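Local coordinates for protein 8-demethyl-8-aminoriboflavin-5'-phosphate synthase (Streptomyces davawensis, PDB 5MLD) that catalyses the replacement of the C-8 methyl group of riboflavin-5'-phosphate by an amino group, a step in making the antibiotic roseoflavin, at residues L6-T11 / D83-A88; T10-S15 / T97-V102; G23-A28 / G128-G133; V42-H47 / P73-K78. All coordinates share one frame; numbering follows the deposited sequence.

Contact 1 of 4, residues L6-T11 / D83-A88. With 8DP (8-demethyl-8-aminoriboflavin-5'-phosphate), chain I.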
# COMPACT_ATOMS: atom_id res chain seq x y z
N LEU A 6 -14.63 -14.97 16.13
CA LEU A 6 -14.67 -13.71 16.84
C LEU A 6 -14.62 -12.60 15.79
O LEU A 6 -13.68 -12.53 15.01
CB LEU A 6 -13.50 -13.59 17.81
CG LEU A 6 -13.44 -12.26 18.56
CD1 LEU A 6 -14.70 -12.05 19.43
CD2 LEU A 6 -12.17 -12.18 19.37
N ILE A 7 -15.65 -11.75 15.77
CA ILE A 7 -15.75 -10.67 14.79
C ILE A 7 -15.56 -9.36 15.54
O ILE A 7 -16.33 -9.07 16.46
CB ILE A 7 -17.10 -10.68 14.06
CG1 ILE A 7 -17.35 -12.08 13.47
CG2 ILE A 7 -17.11 -9.59 12.99
CD1 ILE A 7 -18.75 -12.30 12.88
N LEU A 8 -14.54 -8.59 15.16
CA LEU A 8 -14.23 -7.33 15.86
C LEU A 8 -14.69 -6.18 14.97
O LEU A 8 -14.08 -5.91 13.93
CB LEU A 8 -12.73 -7.21 16.16
CG LEU A 8 -12.15 -8.36 16.99
CD1 LEU A 8 -10.66 -8.11 17.24
CD2 LEU A 8 -12.91 -8.51 18.30
N ASN A 9 -15.78 -5.52 15.37
CA ASN A 9 -16.19 -4.30 14.69
C ASN A 9 -15.30 -3.17 15.20
O ASN A 9 -15.37 -2.79 16.38
CB ASN A 9 -17.66 -3.98 14.96
CG ASN A 9 -18.13 -2.81 14.16
OD1 ASN A 9 -17.32 -2.00 13.72
ND2 ASN A 9 -19.44 -2.71 13.95
N THR A 10 -14.46 -2.62 14.31
CA THR A 10 -13.50 -1.61 14.74
C THR A 10 -13.94 -0.19 14.38
O THR A 10 -13.10 0.71 14.26
CB THR A 10 -12.12 -1.93 14.15
OG1 THR A 10 -12.20 -2.02 12.73
CG2 THR A 10 -11.65 -3.31 14.66
N THR A 11 -15.25 0.03 14.24
CA THR A 11 -15.79 1.37 14.07
C THR A 11 -15.37 2.28 15.22
O THR A 11 -15.14 1.83 16.35
CB THR A 11 -17.32 1.33 13.99
OG1 THR A 11 -17.83 2.65 13.82
CG2 THR A 11 -17.91 0.73 15.27
N ASP A 83 -11.10 -19.57 16.99
CA ASP A 83 -10.49 -20.30 15.89
C ASP A 83 -10.48 -19.46 14.62
O ASP A 83 -9.58 -19.62 13.78
CB ASP A 83 -11.24 -21.61 15.68
CG ASP A 83 -11.37 -22.38 16.97
OD1 ASP A 83 -10.35 -22.98 17.37
OD2 ASP A 83 -12.46 -22.36 17.61
N ILE A 84 -11.46 -18.57 14.47
CA ILE A 84 -11.52 -17.65 13.34
C ILE A 84 -11.54 -16.23 13.92
O ILE A 84 -12.29 -15.95 14.86
CB ILE A 84 -12.76 -17.89 12.47
CG1 ILE A 84 -12.74 -19.29 11.83
CG2 ILE A 84 -12.83 -16.85 11.38
CD1 ILE A 84 -14.07 -19.73 11.32
N LEU A 85 -10.69 -15.35 13.37
CA LEU A 85 -10.69 -13.93 13.70
C LEU A 85 -11.12 -13.16 12.46
O LEU A 85 -10.46 -13.24 11.43
CB LEU A 85 -9.31 -13.47 14.18
CG LEU A 85 -9.26 -11.97 14.48
CD1 LEU A 85 -10.13 -11.66 15.70
CD2 LEU A 85 -7.86 -11.47 14.73
N VAL A 86 -12.25 -12.48 12.54
CA VAL A 86 -12.70 -11.62 11.46
C VAL A 86 -12.54 -10.19 11.93
O VAL A 86 -13.24 -9.77 12.86
CB VAL A 86 -14.15 -11.89 11.06
CG1 VAL A 86 -14.57 -10.91 9.96
CG2 VAL A 86 -14.33 -13.36 10.65
N ILE A 87 -11.65 -9.44 11.29
CA ILE A 87 -11.61 -8.00 11.53
C ILE A 87 -12.66 -7.36 10.63
O ILE A 87 -12.66 -7.57 9.41
CB ILE A 87 -10.22 -7.41 11.25
CG1 ILE A 87 -9.13 -8.09 12.10
CG2 ILE A 87 -10.25 -5.89 11.45
CD1 ILE A 87 -9.25 -7.85 13.57
N ALA A 88 -13.56 -6.59 11.22
CA ALA A 88 -14.62 -5.95 10.46
C ALA A 88 -14.39 -4.45 10.60
O ALA A 88 -14.78 -3.85 11.61
CB ALA A 88 -16.01 -6.36 10.95
C4 8DP I . -15.76 5.48 5.86
C5 8DP I . -15.62 6.74 5.00
C8 8DP I . -13.65 9.15 7.91
N3 8DP I . -11.39 7.55 4.81
C2 8DP I . -17.84 4.40 6.94
N2 8DP I . -14.38 9.73 9.01
N1 8DP I . -14.14 7.05 4.92
C6 8DP I . -13.53 7.80 5.88
O6 8DP I . -17.43 6.69 7.15
N4 8DP I . -13.97 5.78 2.95
C12 8DP I . -12.15 8.07 5.81
C13 8DP I . -13.38 6.54 3.92
C14 8DP I . -12.00 6.78 3.87
C15 8DP I . -11.28 6.22 2.81
C16 8DP I . -13.24 5.28 1.97
C1 8DP I . -18.38 4.26 8.37
C3 8DP I . -16.76 5.48 7.03
C7 8DP I . -14.30 8.37 6.93
C9 8DP I . -12.25 9.39 7.82
O1 8DP I . -19.00 1.28 10.78
P1 8DP I . -18.86 2.77 10.41
O2 8DP I . -20.28 3.45 10.47
O3 8DP I . -17.89 3.49 11.34
O4 8DP I . -18.35 2.88 8.89
O5 8DP I . -17.39 3.16 6.52
O7 8DP I . -15.09 4.45 5.66
C10 8DP I . -11.54 10.23 8.87
C11 8DP I . -11.53 8.85 6.79
O8 8DP I . -9.90 6.41 2.70
N5 8DP I . -11.92 5.48 1.89
O9 8DP I . -13.83 4.48 0.96
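Leu6 to Asn9 run parallel to Leu85 to Ala88, the strand axes 4.7 Å apart at 17°, and five backbone hydrogen bonds zip the pair from Leu6 N to Ile84 O up to Thr10 N to Ala88 O. The straightest is Leu6 N to Ile84 O (173° at the hydrogen), while Leu8 N meets Val86 O nearly along the C=O axis at 2.9 Å. Between these bonds Ile7 CA sits 3.3 Å from Val86 O in a CA-H...O contact. On one face of the sheet Ile7 and Val86 lie side by side, pointing the same way. Ile7 CG1, anti to the carbonyl carbon (chi1 -53°), lies 4.0 Å from Val86 CB; the other branch, CG2, anti to the backbone N, reaches the methyl of Ala88. On the opposite face Leu8 CD1 is shared: it lies 3.9 Å from Leu85 CD1 and equally far from Ile87 CD1, crossing both side chains at a slant. Past the last strand pair, Asn9 OD1 accepts from Thr11 N at 2.9 Å, an Asx turn that starts the loop in which Thr11 OG1 gives a 2.6 Å hydrogen bond to phosphate oxygen O3 of the bound flavin. This is the core of the flavodoxin-like sheet: strand 38-43 flanks strand 4-9, strand 125-132 flanks strand 84-92, and helix 20-34 covers the Ile7 and Val86 face through Val29, Tyr32 and Ile25.

Contact 2 of 4, residues T10-S15 / T97-V102. With 8DP (8-demethyl-8-aminoriboflavin-5'-phosphate), chain I.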
# COMPACT_ATOMS: atom_id res chain seq x y z
N THR A 10 -14.46 -2.62 14.31
CA THR A 10 -13.50 -1.61 14.74
C THR A 10 -13.94 -0.19 14.38
O THR A 10 -13.10 0.71 14.26
CB THR A 10 -12.12 -1.93 14.15
OG1 THR A 10 -12.20 -2.02 12.73
CG2 THR A 10 -11.65 -3.31 14.66
N THR A 11 -15.25 0.03 14.24
CA THR A 11 -15.79 1.37 14.07
C THR A 11 -15.37 2.28 15.22
O THR A 11 -15.14 1.83 16.35
CB THR A 11 -17.32 1.33 13.99
OG1 THR A 11 -17.83 2.65 13.82
CG2 THR A 11 -17.91 0.73 15.27
N LEU A 12 -15.31 3.58 14.94
CA LEU A 12 -14.93 4.57 15.94
C LEU A 12 -16.11 5.12 16.73
O LEU A 12 -15.89 5.91 17.65
CB LEU A 12 -14.19 5.73 15.27
CG LEU A 12 -12.87 5.29 14.65
CD1 LEU A 12 -12.20 6.47 13.96
CD2 LEU A 12 -11.95 4.69 15.71
N ARG A 13 -17.34 4.73 16.41
CA ARG A 13 -18.50 5.22 17.13
C ARG A 13 -18.94 4.20 18.18
O ARG A 13 -19.09 3.02 17.87
CB ARG A 13 -19.63 5.57 16.17
CG ARG A 13 -20.31 4.38 15.49
CD ARG A 13 -21.06 4.82 14.24
NE ARG A 13 -20.14 5.05 13.14
CZ ARG A 13 -19.77 6.23 12.67
NH1 ARG A 13 -20.24 7.36 13.21
NH2 ARG A 13 -18.90 6.29 11.66
N ARG A 14 -19.14 4.67 19.41
CA ARG A 14 -19.50 3.82 20.53
C ARG A 14 -20.93 3.29 20.39
O ARG A 14 -21.82 3.99 19.92
CB ARG A 14 -19.36 4.64 21.83
CG ARG A 14 -19.83 3.96 23.13
CD ARG A 14 -19.43 4.80 24.38
NE ARG A 14 -17.98 4.87 24.57
CZ ARG A 14 -17.28 3.96 25.25
NH1 ARG A 14 -17.90 2.92 25.80
NH2 ARG A 14 -15.96 4.09 25.37
N SER A 15 -21.15 2.04 20.82
CA SER A 15 -22.50 1.48 20.79
C SER A 15 -23.44 2.35 21.64
O SER A 15 -23.04 2.84 22.70
CB SER A 15 -22.54 0.04 21.32
OG SER A 15 -21.69 -0.80 20.56
N THR A 97 -9.33 1.24 10.53
CA THR A 97 -9.47 2.36 11.46
C THR A 97 -8.33 2.39 12.47
O THR A 97 -7.59 1.42 12.67
CB THR A 97 -10.79 2.31 12.23
OG1 THR A 97 -10.82 1.13 13.05
CG2 THR A 97 -11.98 2.35 11.29
N SER A 98 -8.19 3.55 13.15
CA SER A 98 -7.18 3.63 14.20
C SER A 98 -7.47 2.64 15.32
O SER A 98 -6.54 2.18 15.99
CB SER A 98 -7.09 5.06 14.76
OG SER A 98 -8.34 5.46 15.31
N ALA A 99 -8.75 2.30 15.54
CA ALA A 99 -9.10 1.31 16.56
C ALA A 99 -8.58 -0.08 16.21
O ALA A 99 -8.03 -0.78 17.08
CB ALA A 99 -10.62 1.27 16.76
N ALA A 100 -8.76 -0.51 14.96
CA ALA A 100 -8.15 -1.75 14.49
C ALA A 100 -6.64 -1.69 14.63
O ALA A 100 -5.99 -2.68 15.00
CB ALA A 100 -8.55 -1.99 13.03
N HIS A 101 -6.07 -0.52 14.37
CA HIS A 101 -4.63 -0.32 14.41
C HIS A 101 -4.08 -0.54 15.82
O HIS A 101 -3.04 -1.20 15.99
CB HIS A 101 -4.36 1.10 13.91
CG HIS A 101 -2.97 1.35 13.43
ND1 HIS A 101 -2.69 2.33 12.51
CD2 HIS A 101 -1.78 0.77 13.74
CE1 HIS A 101 -1.40 2.35 12.26
NE2 HIS A 101 -0.82 1.43 13.01
N VAL A 102 -4.75 0.01 16.83
CA VAL A 102 -4.32 -0.21 18.22
C VAL A 102 -4.37 -1.69 18.56
O VAL A 102 -3.42 -2.25 19.14
CB VAL A 102 -5.19 0.61 19.19
CG1 VAL A 102 -4.87 0.24 20.63
CG2 VAL A 102 -4.93 2.10 18.97
C4 8DP I . -15.76 5.48 5.86
C5 8DP I . -15.62 6.74 5.00
C8 8DP I . -13.65 9.15 7.91
N3 8DP I . -11.39 7.55 4.81
C2 8DP I . -17.84 4.40 6.94
N2 8DP I . -14.38 9.73 9.01
N1 8DP I . -14.14 7.05 4.92
C6 8DP I . -13.53 7.80 5.88
O6 8DP I . -17.43 6.69 7.15
N4 8DP I . -13.97 5.78 2.95
C12 8DP I . -12.15 8.07 5.81
C13 8DP I . -13.38 6.54 3.92
C14 8DP I . -12.00 6.78 3.87
C15 8DP I . -11.28 6.22 2.81
C16 8DP I . -13.24 5.28 1.97
C1 8DP I . -18.38 4.26 8.37
C3 8DP I . -16.76 5.48 7.03
C7 8DP I . -14.30 8.37 6.93
C9 8DP I . -12.25 9.39 7.82
O1 8DP I . -19.00 1.28 10.78
P1 8DP I . -18.86 2.77 10.41
O2 8DP I . -20.28 3.45 10.47
O3 8DP I . -17.89 3.49 11.34
O4 8DP I . -18.35 2.88 8.89
O5 8DP I . -17.39 3.16 6.52
O7 8DP I . -15.09 4.45 5.66
C10 8DP I . -11.54 10.23 8.87
C11 8DP I . -11.53 8.85 6.79
O8 8DP I . -9.90 6.41 2.70
N5 8DP I . -11.92 5.48 1.89
O9 8DP I . -13.83 4.48 0.96
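Thr10 and Thr97 both hold OG1 between their own backbone N and carbonyl carbon (chi1 57° and 64°), and Thr97 OG1 gives a short hydrogen bond to Thr10 O, 2.6 Å away and tilted from the carbonyl plane. Thr97 is the N-cap residue of helix 98-107, and the same OG1 accepts from Ala100 N at 3.3 Å. One hydroxyl thus joins the helix start to the phosphate-binding loop that follows the first strand of the flavodoxin-like fold. Methyl groups fill in around this bond. Ala100 CB packs 3.7 Å from Thr10 CG2, and Ala99 CB touches both Thr10 O and Leu12 CD2, the latter at 3.8 Å. Leu12 CD2 also touches Ser98 OG, a hydroxyl whose stronger partner is Glu105 of a second subunit; this stretch of helix therefore faces both the loop and the tetramer interface. Further along the loop, Arg13, which is important for positioning the donor glutamate, turns its guanidinium edge to the flavin phosphate. Its chain bends at chi3, which sets NE on the phosphate side, where it bonds O3 and, weakly, O2. Its NH1 forms a salt bridge with Asp58 of the second subunit, a second partner of the group besides the phosphate. Arg13 NH2 donates to phosphate oxygen O3 at 3.0 Å and 154°, with O3 in the guanidinium plane.

Contact 3 of 4, residues G23-A28 / G128-G133. With 8DP (8-demethyl-8-aminoriboflavin-5'-phosphate), chain I.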
# COMPACT_ATOMS: atom_id res chain seq x y z
N GLY A 23 -23.53 -3.67 9.20
CA GLY A 23 -24.38 -4.32 8.21
C GLY A 23 -23.74 -5.56 7.61
O GLY A 23 -24.41 -6.58 7.42
N LEU A 24 -22.44 -5.51 7.33
CA LEU A 24 -21.75 -6.70 6.82
C LEU A 24 -21.67 -7.78 7.90
O LEU A 24 -21.83 -8.98 7.60
CB LEU A 24 -20.35 -6.33 6.31
CG LEU A 24 -20.30 -5.53 5.01
CD1 LEU A 24 -20.39 -4.02 5.29
CD2 LEU A 24 -19.08 -5.90 4.19
N ILE A 25 -21.41 -7.39 9.15
CA ILE A 25 -21.37 -8.33 10.27
C ILE A 25 -22.71 -9.03 10.42
O ILE A 25 -22.78 -10.25 10.62
CB ILE A 25 -20.97 -7.59 11.56
CG1 ILE A 25 -19.60 -6.91 11.41
CG2 ILE A 25 -20.99 -8.54 12.77
CD1 ILE A 25 -19.14 -6.18 12.67
N ASP A 26 -23.80 -8.26 10.29
CA ASP A 26 -25.12 -8.85 10.45
C ASP A 26 -25.42 -9.91 9.39
O ASP A 26 -26.21 -10.82 9.65
CB ASP A 26 -26.18 -7.74 10.43
CG ASP A 26 -26.16 -6.88 11.70
OD1 ASP A 26 -25.65 -7.36 12.75
OD2 ASP A 26 -26.66 -5.74 11.65
N LYS A 27 -24.81 -9.81 8.20
CA LYS A 27 -24.94 -10.89 7.21
C LYS A 27 -24.08 -12.09 7.57
O LYS A 27 -24.50 -13.25 7.37
CB LYS A 27 -24.54 -10.41 5.81
CG LYS A 27 -25.30 -9.20 5.25
CD LYS A 27 -26.66 -9.61 4.76
CE LYS A 27 -27.18 -8.61 3.73
NZ LYS A 27 -28.62 -8.80 3.52
N ALA A 28 -22.86 -11.85 8.06
CA ALA A 28 -21.91 -12.94 8.29
C ALA A 28 -22.32 -13.81 9.47
O ALA A 28 -22.08 -15.03 9.47
CB ALA A 28 -20.52 -12.36 8.54
N GLY A 128 -10.34 -13.77 8.49
CA GLY A 128 -11.12 -13.20 7.41
C GLY A 128 -11.28 -11.72 7.66
O GLY A 128 -10.88 -11.19 8.69
N LEU A 129 -11.89 -11.05 6.69
CA LEU A 129 -11.95 -9.60 6.74
C LEU A 129 -13.30 -9.14 6.20
O LEU A 129 -13.74 -9.64 5.16
CB LEU A 129 -10.81 -9.03 5.92
CG LEU A 129 -10.37 -7.60 6.11
CD1 LEU A 129 -9.96 -7.37 7.56
CD2 LEU A 129 -9.19 -7.43 5.20
N LEU A 130 -13.95 -8.23 6.92
CA LEU A 130 -15.10 -7.48 6.42
C LEU A 130 -14.73 -6.00 6.41
O LEU A 130 -14.20 -5.49 7.41
CB LEU A 130 -16.34 -7.71 7.29
CG LEU A 130 -16.85 -9.15 7.40
CD1 LEU A 130 -17.96 -9.22 8.41
CD2 LEU A 130 -17.34 -9.69 6.03
N MET A 131 -14.98 -5.31 5.30
CA MET A 131 -14.58 -3.90 5.21
C MET A 131 -15.71 -3.06 4.62
O MET A 131 -16.47 -3.53 3.77
CB MET A 131 -13.31 -3.71 4.36
CG MET A 131 -12.05 -4.27 4.97
SD MET A 131 -10.75 -4.33 3.73
CE MET A 131 -11.31 -5.62 2.64
N CYS A 132 -15.78 -1.81 5.06
CA CYS A 132 -16.79 -0.88 4.55
C CYS A 132 -16.11 0.47 4.33
O CYS A 132 -15.52 1.01 5.26
CB CYS A 132 -17.95 -0.73 5.53
SG CYS A 132 -19.35 -0.05 4.69
N GLY A 133 -16.17 0.99 3.10
CA GLY A 133 -15.70 2.33 2.84
C GLY A 133 -16.73 3.07 2.01
O GLY A 133 -17.62 2.47 1.41
C4 8DP I . -15.76 5.48 5.86
C5 8DP I . -15.62 6.74 5.00
C8 8DP I . -13.65 9.15 7.91
N3 8DP I . -11.39 7.55 4.81
C2 8DP I . -17.84 4.40 6.94
N2 8DP I . -14.38 9.73 9.01
N1 8DP I . -14.14 7.05 4.92
C6 8DP I . -13.53 7.80 5.88
O6 8DP I . -17.43 6.69 7.15
N4 8DP I . -13.97 5.78 2.95
C12 8DP I . -12.15 8.07 5.81
C13 8DP I . -13.38 6.54 3.92
C14 8DP I . -12.00 6.78 3.87
C15 8DP I . -11.28 6.22 2.81
C16 8DP I . -13.24 5.28 1.97
C1 8DP I . -18.38 4.26 8.37
C3 8DP I . -16.76 5.48 7.03
C7 8DP I . -14.30 8.37 6.93
C9 8DP I . -12.25 9.39 7.82
O1 8DP I . -19.00 1.28 10.78
P1 8DP I . -18.86 2.77 10.41
O2 8DP I . -20.28 3.45 10.47
O3 8DP I . -17.89 3.49 11.34
O4 8DP I . -18.35 2.88 8.89
O5 8DP I . -17.39 3.16 6.52
O7 8DP I . -15.09 4.45 5.66
C10 8DP I . -11.54 10.23 8.87
C11 8DP I . -11.53 8.85 6.79
O8 8DP I . -9.90 6.41 2.70
N5 8DP I . -11.92 5.48 1.89
O9 8DP I . -13.83 4.48 0.96
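Leu24 and Leu130 lead an apolar contact between helix 23-28 and strand 128-132, whose segment axes approach to 8.8 Å, with 142° between their N-to-C directions. No hydrogen bond crosses it. Among the aliphatic contacts, Leu130 CD1 is the shared contact point: it lies 4.1 Å from Ile25 CG1 and 4.1 Å from Ala28 CB, and also meets the helix backbone at Leu24 O and Ile25 N. Leu130 CG is anti to the carbonyl carbon (chi1 -61°), and with chi2 near 180° the extended chain carries CD1 up to this one turn of helix. Leu24 divides its two methyls along the strand. Its CD1 touches both CB and SG of Cys132, each at 4.1 Å, and its CD2 rests 3.6 Å from Met131 O. Contacts with the bound flavin form a second group, at the C-terminal end of the strand. Cys132 O lies 3.1 Å from ribityl oxygen O5 of the ligand, and Gly133 C comes within 3.4 Å of O9, the oxygen on pyrimidine-ring carbon C16, so that the backbone itself borders the ring system there. Strand 125-132 is paired with strands 84-92 and 161-164; helix 20-34 and helix 183-205, through Met192, both pack on Leu130, whereas Met131 points to the other side of the sheet, where helix 138-152 receives it.

Contact 4 of 4, residues V42-H47 / P73-K78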
# COMPACT_ATOMS: atom_id res chain seq x y z
N VAL A 42 -17.61 -8.22 18.98
CA VAL A 42 -17.11 -7.25 19.96
C VAL A 42 -16.89 -5.94 19.23
O VAL A 42 -16.25 -5.93 18.17
CB VAL A 42 -15.81 -7.73 20.62
CG1 VAL A 42 -15.16 -6.62 21.41
CG2 VAL A 42 -16.12 -8.92 21.54
N ARG A 43 -17.45 -4.85 19.75
CA ARG A 43 -17.16 -3.52 19.18
C ARG A 43 -16.07 -2.92 20.04
O ARG A 43 -16.32 -2.51 21.17
CB ARG A 43 -18.39 -2.61 19.13
CG ARG A 43 -18.02 -1.31 18.44
CD ARG A 43 -19.21 -0.33 18.37
NE ARG A 43 -20.35 -0.87 17.63
CZ ARG A 43 -21.37 -0.13 17.21
NH1 ARG A 43 -21.37 1.17 17.44
NH2 ARG A 43 -22.38 -0.68 16.54
N VAL A 44 -14.84 -2.92 19.51
CA VAL A 44 -13.68 -2.74 20.36
C VAL A 44 -13.64 -1.34 20.96
O VAL A 44 -13.14 -1.16 22.08
CB VAL A 44 -12.38 -3.06 19.57
CG1 VAL A 44 -12.44 -4.48 19.02
CG2 VAL A 44 -12.20 -2.09 18.43
N ILE A 45 -14.19 -0.33 20.27
CA ILE A 45 -14.16 1.03 20.78
C ILE A 45 -15.02 1.18 22.04
O ILE A 45 -14.84 2.14 22.80
CB ILE A 45 -14.60 2.04 19.69
CG1 ILE A 45 -14.15 3.46 20.03
CG2 ILE A 45 -16.11 2.03 19.46
CD1 ILE A 45 -12.69 3.69 19.87
N ASP A 46 -15.94 0.25 22.29
CA ASP A 46 -16.72 0.31 23.52
C ASP A 46 -15.89 0.01 24.75
O ASP A 46 -16.34 0.26 25.87
CB ASP A 46 -17.87 -0.69 23.52
CG ASP A 46 -18.93 -0.38 22.49
OD1 ASP A 46 -18.98 0.75 21.97
OD2 ASP A 46 -19.72 -1.30 22.19
N HIS A 47 -14.71 -0.55 24.55
CA HIS A 47 -13.90 -1.08 25.63
C HIS A 47 -12.65 -0.25 25.86
O HIS A 47 -12.10 0.33 24.93
CB HIS A 47 -13.53 -2.53 25.32
CG HIS A 47 -14.73 -3.42 25.24
ND1 HIS A 47 -15.31 -3.98 26.35
CD2 HIS A 47 -15.49 -3.78 24.18
CE1 HIS A 47 -16.37 -4.67 25.99
NE2 HIS A 47 -16.50 -4.58 24.67
N PRO A 73 -6.48 -7.60 28.58
CA PRO A 73 -6.39 -9.05 28.87
C PRO A 73 -7.67 -9.80 28.52
O PRO A 73 -7.61 -10.89 27.94
CB PRO A 73 -6.10 -9.08 30.38
CG PRO A 73 -5.34 -7.82 30.62
CD PRO A 73 -6.00 -6.79 29.72
N TRP A 74 -8.83 -9.23 28.86
CA TRP A 74 -10.11 -9.82 28.49
C TRP A 74 -10.21 -10.02 26.97
O TRP A 74 -10.57 -11.11 26.50
CB TRP A 74 -11.24 -8.93 29.00
CG TRP A 74 -12.59 -9.23 28.45
CD1 TRP A 74 -13.47 -10.18 28.90
CD2 TRP A 74 -13.26 -8.56 27.36
NE1 TRP A 74 -14.62 -10.15 28.15
CE2 TRP A 74 -14.52 -9.16 27.20
CE3 TRP A 74 -12.90 -7.51 26.51
CZ2 TRP A 74 -15.43 -8.75 26.22
CZ3 TRP A 74 -13.81 -7.11 25.53
CH2 TRP A 74 -15.05 -7.73 25.40
N LEU A 75 -9.89 -8.98 26.19
CA LEU A 75 -10.01 -9.11 24.74
C LEU A 75 -8.95 -10.05 24.17
O LEU A 75 -9.25 -10.84 23.26
CB LEU A 75 -9.91 -7.73 24.07
CG LEU A 75 -10.05 -7.68 22.54
CD1 LEU A 75 -11.29 -8.42 22.05
CD2 LEU A 75 -10.06 -6.22 22.03
N LEU A 76 -7.71 -9.97 24.66
CA LEU A 76 -6.66 -10.86 24.19
C LEU A 76 -7.04 -12.32 24.42
O LEU A 76 -6.77 -13.19 23.57
CB LEU A 76 -5.34 -10.55 24.91
CG LEU A 76 -4.12 -11.41 24.52
CD1 LEU A 76 -3.92 -11.41 23.02
CD2 LEU A 76 -2.85 -10.90 25.22
N GLU A 77 -7.68 -12.61 25.55
CA GLU A 77 -8.06 -13.99 25.82
C GLU A 77 -9.12 -14.47 24.83
O GLU A 77 -9.08 -15.63 24.41
CB GLU A 77 -8.54 -14.14 27.26
CG GLU A 77 -8.77 -15.58 27.70
CD GLU A 77 -7.59 -16.51 27.40
OE1 GLU A 77 -7.84 -17.66 27.00
OE2 GLU A 77 -6.41 -16.10 27.56
N LYS A 78 -10.08 -13.61 24.46
CA LYS A 78 -11.04 -14.00 23.43
C LYS A 78 -10.35 -14.28 22.09
O LYS A 78 -10.73 -15.21 21.37
CB LYS A 78 -12.11 -12.92 23.26
CG LYS A 78 -13.08 -12.83 24.44
CD LYS A 78 -14.30 -11.98 24.13
CE LYS A 78 -15.30 -12.07 25.26
NZ LYS A 78 -15.86 -13.45 25.38
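One face of the His47 ring is covered by a corner of the Trp74 indole, with CZ3 3.5 Å above the plane and over its centre. The ring planes make 33° with centroids 4.5 Å apart, an oblique aromatic pair, and the closest atoms are His47 CE1 and Trp74 CH2 at 3.4 Å. The Trp74 ring in turn has Lys78 CD on one face, 3.9 Å above the plane and displaced toward the rim. Trp74 CG is anti to the backbone N (chi1 167°), which puts CG on the side of the strand. Trp74 CH2 also meets Val42 CG1 tip to tip, at 4.1 Å. Leu75 presents CD1 to Val42 CG1 and CD2 to Val44 CG1, the second pair at 4.2 Å. The polar ends are held outside this pairing: His47 ND1 bonds to Glu71, which would help to hold the imidazole's orientation, and Lys78 NZ forms a salt bridge with Glu40. Helix 72-81 thus packs across the end of strand 38-43 and the short 3-10 turn after it; Val42 and Val44 also touch Leu8 of the adjacent strand 4-9, while Val44 and Leu75 both meet helix 98-107, through Ala99 and Ile103.

Contacts 1, 3 and 4 belong to one sheet. Strand 4-9 of contact 1 pairs with the strand of contact 4 (Asn9 N to Val42 O, 2.9 Å), and its partner strand 84-92 pairs with that of contact 3 (Leu130 N to Ile87 O, 2.9 Å). Contact 2 continues from contact 1 through Thr10 and Thr11, with centres 11 Å apart, and is tied to contact 4 by Ser15 OG and Asp46 OD2 at 2.6 Å. Around the flavin, contacts 1 and 2 supply the phosphate end through Thr11 and Arg13, whereas contact 3 borders the ribityl chain and ring. Contact 4 stands back, the Val44 side chain being about 11 Å from a bound flavin.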